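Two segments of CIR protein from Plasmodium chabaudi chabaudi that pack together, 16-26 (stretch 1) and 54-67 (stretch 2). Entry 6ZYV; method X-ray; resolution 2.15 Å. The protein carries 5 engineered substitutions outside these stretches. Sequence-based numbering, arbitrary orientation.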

ATOM      1  N   LYS A  16      -2.497   2.615   7.562  1.00 51.27           N
ATOM      2  CA  LYS A  16      -3.491   2.557   8.639  1.00 54.06           C
ATOM      3  C   LYS A  16      -4.063   3.945   8.977  1.00 56.28           C
ATOM      4  O   LYS A  16      -5.285   4.108   9.130  1.00 57.33           O
ATOM      5  CB  LYS A  16      -2.962   1.857   9.902  1.00 57.42           C
ATOM      6  CG  LYS A  16      -4.031   1.778  11.012  1.00 64.61           C
ATOM      7  CD  LYS A  16      -4.472   0.343  11.325  1.00 71.84           C
ATOM      8  CE  LYS A  16      -5.389   0.213  12.527  1.00 77.62           C
ATOM      9  NZ  LYS A  16      -6.685   0.912  12.292  1.00 80.40           N
ATOM     10  N   LYS A  17      -3.184   4.956   9.035  1.00 56.45           N
ATOM     11  CA  LYS A  17      -3.583   6.337   9.325  1.00 57.49           C
ATOM     12  C   LYS A  17      -4.606   6.848   8.278  1.00 58.80           C
ATOM     13  O   LYS A  17      -5.690   7.299   8.655  1.00 58.87           O
ATOM     14  CB  LYS A  17      -2.336   7.255   9.378  1.00 58.67           C
ATOM     15  CG  LYS A  17      -2.101   7.924  10.726  1.00 63.86           C
ATOM     16  CD  LYS A  17      -0.697   8.578  10.844  1.00 67.77           C
ATOM     17  CE  LYS A  17       0.472   7.603  10.672  1.00 70.44           C
ATOM     18  NZ  LYS A  17       1.781   8.292  10.400  1.00 70.62           N
ATOM     19  N   ILE A  18      -4.302   6.698   6.967  1.00 59.05           N
ATOM     20  CA  ILE A  18      -5.221   7.157   5.941  1.00 60.63           C
ATOM     21  C   ILE A  18      -6.512   6.313   5.901  1.00 62.75           C
ATOM     22  O   ILE A  18      -7.583   6.875   5.685  1.00 63.00           O
ATOM     23  CB  ILE A  18      -4.567   7.325   4.539  1.00 60.69           C
ATOM     24  CG1 ILE A  18      -5.453   8.182   3.621  1.00 61.74           C
ATOM     25  CG2 ILE A  18      -4.225   5.994   3.885  1.00 60.37           C
ATOM     26  CD1 ILE A  18      -5.864   9.523   4.229  1.00 63.01           C
ATOM     27  N   ASP A  19      -6.432   5.002   6.171  1.00 64.18           N
ATOM     28  CA  ASP A  19      -7.616   4.149   6.214  1.00 67.10           C
ATOM     29  C   ASP A  19      -8.646   4.652   7.231  1.00 70.51           C
ATOM     30  O   ASP A  19      -9.813   4.852   6.875  1.00 71.04           O
ATOM     31  CB  ASP A  19      -7.241   2.691   6.545  1.00 69.12           C
ATOM     32  CG  ASP A  19      -6.978   1.803   5.356  1.00 73.90           C
ATOM     33  OD1 ASP A  19      -7.354   2.189   4.239  1.00 74.22           O
ATOM     34  OD2 ASP A  19      -6.376   0.715   5.542  1.00 77.12           O
ATOM     35  N   ASP A  20      -8.222   4.880   8.481  1.00 72.55           N
ATOM     36  CA  ASP A  20      -9.134   5.348   9.515  1.00 75.75           C
ATOM     37  C   ASP A  20      -9.745   6.714   9.184  1.00 77.94           C
ATOM     38  O   ASP A  20     -10.871   6.992   9.601  1.00 79.10           O
ATOM     39  CB  ASP A  20      -8.414   5.382  10.876  1.00 78.80           C
ATOM     40  CG  ASP A  20      -7.790   4.048  11.267  1.00 84.91           C
ATOM     41  OD1 ASP A  20      -8.241   3.003  10.745  1.00 86.48           O
ATOM     42  OD2 ASP A  20      -6.841   4.049  12.087  1.00 87.07           O
ATOM     43  N   CYS A  21      -9.051   7.545   8.407  1.00 78.37           N
ATOM     44  CA  CYS A  21      -9.515   8.888   8.111  1.00 80.53           C
ATOM     45  C   CYS A  21     -10.229   9.065   6.814  1.00 82.44           C
ATOM     46  O   CYS A  21     -10.497  10.216   6.484  1.00 82.88           O
ATOM     47  CB  CYS A  21      -8.354   9.865   8.200  1.00 81.45           C
ATOM     48  SG  CYS A  21      -7.948  10.368   9.883  1.00 87.64           S
ATOM     49  N   LEU A  22     -10.528   7.999   6.060  1.00 83.63           N
ATOM     50  CA  LEU A  22     -11.111   8.184   4.736  1.00 85.78           C
ATOM     51  C   LEU A  22     -12.516   8.837   4.730  1.00 89.19           C
ATOM     52  O   LEU A  22     -12.909   9.401   3.704  1.00 89.20           O
ATOM     53  CB  LEU A  22     -11.082   6.898   3.915  1.00 85.62           C
ATOM     54  CG  LEU A  22     -10.566   7.052   2.474  1.00 86.42           C
ATOM     55  CD1 LEU A  22      -9.272   7.878   2.389  1.00 86.28           C
ATOM     56  CD2 LEU A  22     -10.342   5.715   1.844  1.00 86.73           C
ATOM     57  N   GLN A  23     -13.240   8.811   5.862  1.00 91.89           N
ATOM     58  CA  GLN A  23     -14.546   9.473   6.009  1.00 95.10           C
ATOM     59  C   GLN A  23     -15.635   8.998   5.026  1.00 97.73           C
ATOM     60  O   GLN A  23     -16.693   9.627   4.932  1.00 98.97           O
ATOM     61  CB  GLN A  23     -14.390  11.007   5.934  1.00 96.70           C
ATOM     62  CG  GLN A  23     -14.502  11.718   7.276  1.00100.51           C
ATOM     63  CD  GLN A  23     -13.373  11.370   8.207  1.00104.50           C
ATOM     64  OE1 GLN A  23     -13.506  10.510   9.086  1.00106.63           O
ATOM     65  NE2 GLN A  23     -12.236  12.039   8.036  1.00104.25           N
ATOM     66  N   ILE A  24     -15.393   7.900   4.309  1.00 98.53           N
ATOM     67  CA  ILE A  24     -16.363   7.367   3.362  1.00100.55           C
ATOM     68  C   ILE A  24     -17.280   6.378   4.064  1.00103.32           C
ATOM     69  O   ILE A  24     -16.815   5.384   4.619  1.00103.38           O
ATOM     70  CB  ILE A  24     -15.654   6.746   2.137  1.00100.00           C
ATOM     71  CG1 ILE A  24     -14.887   7.819   1.362  1.00 99.90           C
ATOM     72  CG2 ILE A  24     -16.641   6.015   1.234  1.00100.94           C
ATOM     73  CD1 ILE A  24     -13.881   7.286   0.569  1.00 99.94           C
ATOM     74  N   ASP A  25     -18.578   6.682   4.061  1.00105.56           N
ATOM     75  CA  ASP A  25     -19.667   5.908   4.664  1.00108.32           C
ATOM     76  C   ASP A  25     -19.629   4.397   4.355  1.00108.90           C
ATOM     77  O   ASP A  25     -19.754   3.576   5.267  1.00109.48           O
ATOM     78  CB  ASP A  25     -21.040   6.514   4.273  1.00112.21           C
ATOM     79  CG  ASP A  25     -21.148   7.026   2.834  1.00118.31           C
ATOM     80  OD1 ASP A  25     -20.431   7.999   2.490  1.00118.01           O
ATOM     81  OD2 ASP A  25     -21.959   6.456   2.055  1.00122.27           O
ATOM     82  N   THR A  26     -19.446   4.043   3.073  1.00108.49           N
ATOM     83  CA  THR A  26     -19.413   2.657   2.608  1.00108.87           C
ATOM     84  C   THR A  26     -18.151   1.903   3.044  1.00108.03           C
ATOM     85  O   THR A  26     -18.181   0.678   3.165  1.00108.42           O
ATOM     86  CB  THR A  26     -19.620   2.613   1.092  1.00110.27           C
ATOM     87  OG1 THR A  26     -18.494   3.207   0.446  1.00110.40           O
ATOM     88  CG2 THR A  26     -20.883   3.339   0.661  1.00111.65           C
ATOM     89  N   THR A  54     -16.882  15.178  -2.018  1.00 78.00           N
ATOM     90  CA  THR A  54     -17.210  13.831  -2.459  1.00 76.15           C
ATOM     91  C   THR A  54     -16.226  12.772  -1.928  1.00 73.68           C
ATOM     92  O   THR A  54     -15.146  13.106  -1.432  1.00 73.21           O
ATOM     93  CB  THR A  54     -17.359  13.786  -3.992  1.00 76.94           C
ATOM     94  OG1 THR A  54     -16.076  13.873  -4.607  1.00 76.64           O
ATOM     95  CG2 THR A  54     -18.283  14.874  -4.524  1.00 78.11           C
ATOM     96  N   ASN A  55     -16.632  11.494  -2.019  1.00 72.16           N
ATOM     97  CA  ASN A  55     -15.848  10.321  -1.651  1.00 71.07           C
ATOM     98  C   ASN A  55     -14.612  10.215  -2.544  1.00 68.40           C
ATOM     99  O   ASN A  55     -13.543   9.848  -2.061  1.00 68.08           O
ATOM    100  CB  ASN A  55     -16.693   9.056  -1.807  1.00 73.89           C
ATOM    101  CG  ASN A  55     -17.767   8.932  -0.770  1.00 80.19           C
ATOM    102  OD1 ASN A  55     -17.657   9.497   0.329  1.00 82.59           O
ATOM    103  ND2 ASN A  55     -18.828   8.191  -1.096  1.00 81.80           N
ATOM    104  N   ASN A  56     -14.753  10.548  -3.838  1.00 66.40           N
ATOM    105  CA  ASN A  56     -13.659  10.526  -4.785  1.00 64.69           C
ATOM    106  C   ASN A  56     -12.612  11.575  -4.424  1.00 62.79           C
ATOM    107  O   ASN A  56     -11.425  11.319  -4.606  1.00 62.11           O
ATOM    108  CB  ASN A  56     -14.163  10.764  -6.195  1.00 66.58           C
ATOM    109  CG  ASN A  56     -14.961   9.612  -6.769  1.00 71.33           C
ATOM    110  OD1 ASN A  56     -14.928   8.480  -6.277  1.00 72.42           O
ATOM    111  ND2 ASN A  56     -15.698   9.884  -7.825  1.00 73.27           N
ATOM    112  N   ASP A  57     -13.050  12.746  -3.911  1.00 61.58           N
ATOM    113  CA  ASP A  57     -12.173  13.832  -3.470  1.00 60.60           C
ATOM    114  C   ASP A  57     -11.350  13.365  -2.274  1.00 58.09           C
ATOM    115  O   ASP A  57     -10.163  13.637  -2.211  1.00 57.54           O
ATOM    116  CB  ASP A  57     -12.989  15.081  -3.057  1.00 64.14           C
ATOM    117  CG  ASP A  57     -13.542  15.915  -4.199  1.00 73.53           C
ATOM    118  OD1 ASP A  57     -13.421  15.481  -5.368  1.00 74.24           O
ATOM    119  OD2 ASP A  57     -14.116  17.006  -3.921  1.00 79.32           O
ATOM    120  N   LYS A  58     -11.978  12.669  -1.324  1.00 57.11           N
ATOM    121  CA  LYS A  58     -11.309  12.167  -0.124  1.00 56.36           C
ATOM    122  C   LYS A  58     -10.281  11.086  -0.467  1.00 54.27           C
ATOM    123  O   LYS A  58      -9.192  11.081   0.108  1.00 53.99           O
ATOM    124  CB  LYS A  58     -12.345  11.623   0.877  1.00 59.30           C
ATOM    125  CG  LYS A  58     -13.289  12.686   1.425  1.00 64.75           C
ATOM    126  CD  LYS A  58     -14.413  12.067   2.264  1.00 71.25           C
ATOM    127  CE  LYS A  58     -15.481  13.079   2.590  1.00 76.65           C
ATOM    128  NZ  LYS A  58     -16.855  12.503   2.486  1.00 80.04           N
ATOM    129  N   ILE A  59     -10.629  10.171  -1.401  1.00 52.61           N
ATOM    130  CA  ILE A  59      -9.724   9.101  -1.841  1.00 51.15           C
ATOM    131  C   ILE A  59      -8.536   9.714  -2.561  1.00 50.56           C
ATOM    132  O   ILE A  59      -7.401   9.327  -2.310  1.00 49.83           O
ATOM    133  CB  ILE A  59     -10.454   8.063  -2.744  1.00 50.73           C
ATOM    134  CG1 ILE A  59     -11.506   7.294  -1.946  1.00 52.36           C
ATOM    135  CG2 ILE A  59      -9.457   7.086  -3.366  1.00 49.30           C
ATOM    136  CD1 ILE A  59     -12.550   6.582  -2.826  1.00 54.30           C
ATOM    137  N   SER A  60      -8.797  10.695  -3.437  1.00 50.63           N
ATOM    138  CA  SER A  60      -7.765  11.380  -4.183  1.00 50.68           C
ATOM    139  C   SER A  60      -6.786  12.085  -3.234  1.00 51.27           C
ATOM    140  O   SER A  60      -5.573  11.919  -3.377  1.00 51.54           O
ATOM    141  CB  SER A  60      -8.404  12.383  -5.141  1.00 52.48           C
ATOM    142  OG  SER A  60      -7.449  13.208  -5.786  1.00 55.57           O
ATOM    143  N   ALA A  61      -7.315  12.827  -2.238  1.00 50.66           N
ATOM    144  CA  ALA A  61      -6.497  13.542  -1.267  1.00 50.20           C
ATOM    145  C   ALA A  61      -5.716  12.573  -0.371  1.00 49.32           C
ATOM    146  O   ALA A  61      -4.569  12.840  -0.045  1.00 49.58           O
ATOM    147  CB  ALA A  61      -7.378  14.453  -0.430  1.00 50.51           C
ATOM    148  N   GLY A  62      -6.343  11.453  -0.005  1.00 48.50           N
ATOM    149  CA  GLY A  62      -5.727  10.406   0.811  1.00 47.71           C
ATOM    150  C   GLY A  62      -4.593   9.697   0.100  1.00 45.77           C
ATOM    151  O   GLY A  62      -3.585   9.351   0.713  1.00 45.71           O
ATOM    152  N   PHE A  63      -4.744   9.505  -1.205  1.00 44.27           N
ATOM    153  CA  PHE A  63      -3.739   8.876  -2.047  1.00 43.02           C
ATOM    154  C   PHE A  63      -2.509   9.789  -2.182  1.00 43.28           C
ATOM    155  O   PHE A  63      -1.383   9.307  -2.102  1.00 43.51           O
ATOM    156  CB  PHE A  63      -4.332   8.552  -3.430  1.00 42.05           C
ATOM    157  CG  PHE A  63      -3.342   7.967  -4.406  1.00 41.55           C
ATOM    158  CD1 PHE A  63      -3.031   6.614  -4.380  1.00 42.11           C
ATOM    159  CD2 PHE A  63      -2.712   8.774  -5.341  1.00 42.18           C
ATOM    160  CE1 PHE A  63      -2.107   6.081  -5.272  1.00 42.30           C
ATOM    161  CE2 PHE A  63      -1.796   8.243  -6.228  1.00 43.00           C
ATOM    162  CZ  PHE A  63      -1.494   6.899  -6.182  1.00 42.50           C
ATOM    163  N   ILE A  64      -2.726  11.089  -2.394  1.00 43.62           N
ATOM    164  CA  ILE A  64      -1.649  12.073  -2.505  1.00 44.18           C
ATOM    165  C   ILE A  64      -0.936  12.218  -1.164  1.00 44.06           C
ATOM    166  O   ILE A  64       0.296  12.205  -1.123  1.00 44.24           O
ATOM    167  CB  ILE A  64      -2.181  13.410  -3.035  1.00 45.19           C
ATOM    168  CG1 ILE A  64      -2.667  13.225  -4.479  1.00 46.19           C
ATOM    169  CG2 ILE A  64      -1.138  14.522  -2.933  1.00 45.86           C
ATOM    170  CD1 ILE A  64      -3.537  14.349  -4.934  1.00 47.21           C
ATOM    171  N   TRP A  65      -1.693  12.229  -0.056  1.00 43.25           N
ATOM    172  CA  TRP A  65      -1.099  12.246   1.273  1.00 43.21           C
ATOM    173  C   TRP A  65      -0.151  11.028   1.469  1.00 43.01           C
ATOM    174  O   TRP A  65       0.962  11.216   1.932  1.00 44.07           O
ATOM    175  CB  TRP A  65      -2.191  12.280   2.356  1.00 43.16           C
ATOM    176  CG  TRP A  65      -1.646  12.358   3.750  1.00 43.33           C
ATOM    177  CD1 TRP A  65      -1.328  13.486   4.451  1.00 44.74           C
ATOM    178  CD2 TRP A  65      -1.344  11.253   4.606  1.00 43.20           C
ATOM    179  NE1 TRP A  65      -0.844  13.148   5.694  1.00 45.40           N
ATOM    180  CE2 TRP A  65      -0.818  11.779   5.803  1.00 44.64           C
ATOM    181  CE3 TRP A  65      -1.447   9.869   4.468  1.00 43.25           C
ATOM    182  CZ2 TRP A  65      -0.448  10.966   6.872  1.00 45.28           C
ATOM    183  CZ3 TRP A  65      -1.035   9.067   5.507  1.00 44.30           C
ATOM    184  CH2 TRP A  65      -0.573   9.615   6.705  1.00 44.93           C
ATOM    185  N   LEU A  66      -0.565   9.815   1.028  1.00 41.93           N
ATOM    186  CA  LEU A  66       0.240   8.600   1.087  1.00 41.78           C
ATOM    187  C   LEU A  66       1.528   8.753   0.351  1.00 40.88           C
ATOM    188  O   LEU A  66       2.558   8.440   0.912  1.00 40.27           O
ATOM    189  CB  LEU A  66      -0.481   7.371   0.477  1.00 42.29           C
ATOM    190  CG  LEU A  66      -1.245   6.424   1.388  1.00 44.25           C
ATOM    191  CD1 LEU A  66      -1.531   5.099   0.643  1.00 43.53           C
ATOM    192  CD2 LEU A  66      -0.512   6.208   2.739  1.00 44.22           C
ATOM    193  N   LEU A  67       1.474   9.165  -0.930  1.00 40.90           N
ATOM    194  CA  LEU A  67       2.660   9.366  -1.749  1.00 41.22           C
ATOM    195  C   LEU A  67       3.597  10.382  -1.137  1.00 40.99           C
ATOM    196  O   LEU A  67       4.802  10.172  -1.162  1.00 41.63           O
ATOM    197  CB  LEU A  67       2.289   9.820  -3.171  1.00 42.45           C
ATOM    198  CG  LEU A  67       1.790   8.763  -4.133  1.00 45.32           C
ATOM    199  CD1 LEU A  67       1.515   9.402  -5.510  1.00 46.74           C
ATOM    200  CD2 LEU A  67       2.811   7.624  -4.271  1.00 45.76           C
TER

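The most striking feature of this contact is a glycine in the middle of a helix, at the point where the other stretch comes close. Gly-62 lies opposite Ile-18, their CA atoms 6.1 Å apart, and Ile-18 CD1 rests 3.5 Å from Gly-62 CA. A CB on Gly-62 would point toward the first stretch and lie about 3.0 Å from Ile-18 CG1, a clash, and 3.1 Å from Leu-22 CD1, which is tight. Glycine suits the site because its bare backbone leaves that space to the two aliphatic side chains.

The second stretch is helical from Asn-55 to Leu-67, held by regular i to i+4 backbone hydrogen bonds. Thr-54 sits at its N-cap, where a threonine hydroxyl can serve an amide left without a helical partner: OG1 accepts a weak hydrogen bond from Asp-57 N at 3.3 Å. The first stretch begins as the end of a helix running nearly antiparallel to the second, at 166°, with a closest axial approach of 10.2 Å. Beyond it the chain continues in the same sense, so that Leu-22 faces Lys-58 and Ile-24 faces Asn-55.

No hydrogen bond crosses between the stretches; the pairing rests largely on apolar packing. Ile-18 is the hub of its helical end. Besides covering Gly-62, it places CB 4.0 Å from Trp-65 CE3 and CG2 3.9 Å from Leu-66 CD2, its branched side chain filling the space among them. The broad indole of Trp-65 also reaches Lys-17, whose CB lies 4.0 Å from Trp-65 CH2. The aliphatic start of a lysine can pack against a ring while its amine bonds elsewhere.

Past the helix, Leu-22 and Ile-24 converge on Ile-59. Both have CA-to-CB bonds directed sideways, but their ends come nearer: Leu-22 CD2 is 4.3 Å from Ile-59 CG1, and Ile-24 CD1 is 3.5 Å from that same atom. Leucine, branched at CG, and the two isoleucines, branched at CB, together make a hydrocarbon patch.

Lys-58 shows how a long side chain can serve a partly exposed position. Its methylenes lie along the loop, with CD 3.4 Å from Leu-22 O and 3.8 Å from Gln-23 CB, while NZ stays 3.8 Å from Gln-23 O. Asn-55 packs its amide against Ile-24, OD1 lying 3.4 Å from CG1, a van der Waals contact that lets a polar residue border the apolar patch.

Away from the interface, Lys-16 and Asp-20 form a salt bridge one helical turn apart, NZ to OD1 3.0 Å, a pairing of opposite charges on side chains that take no part in the contact.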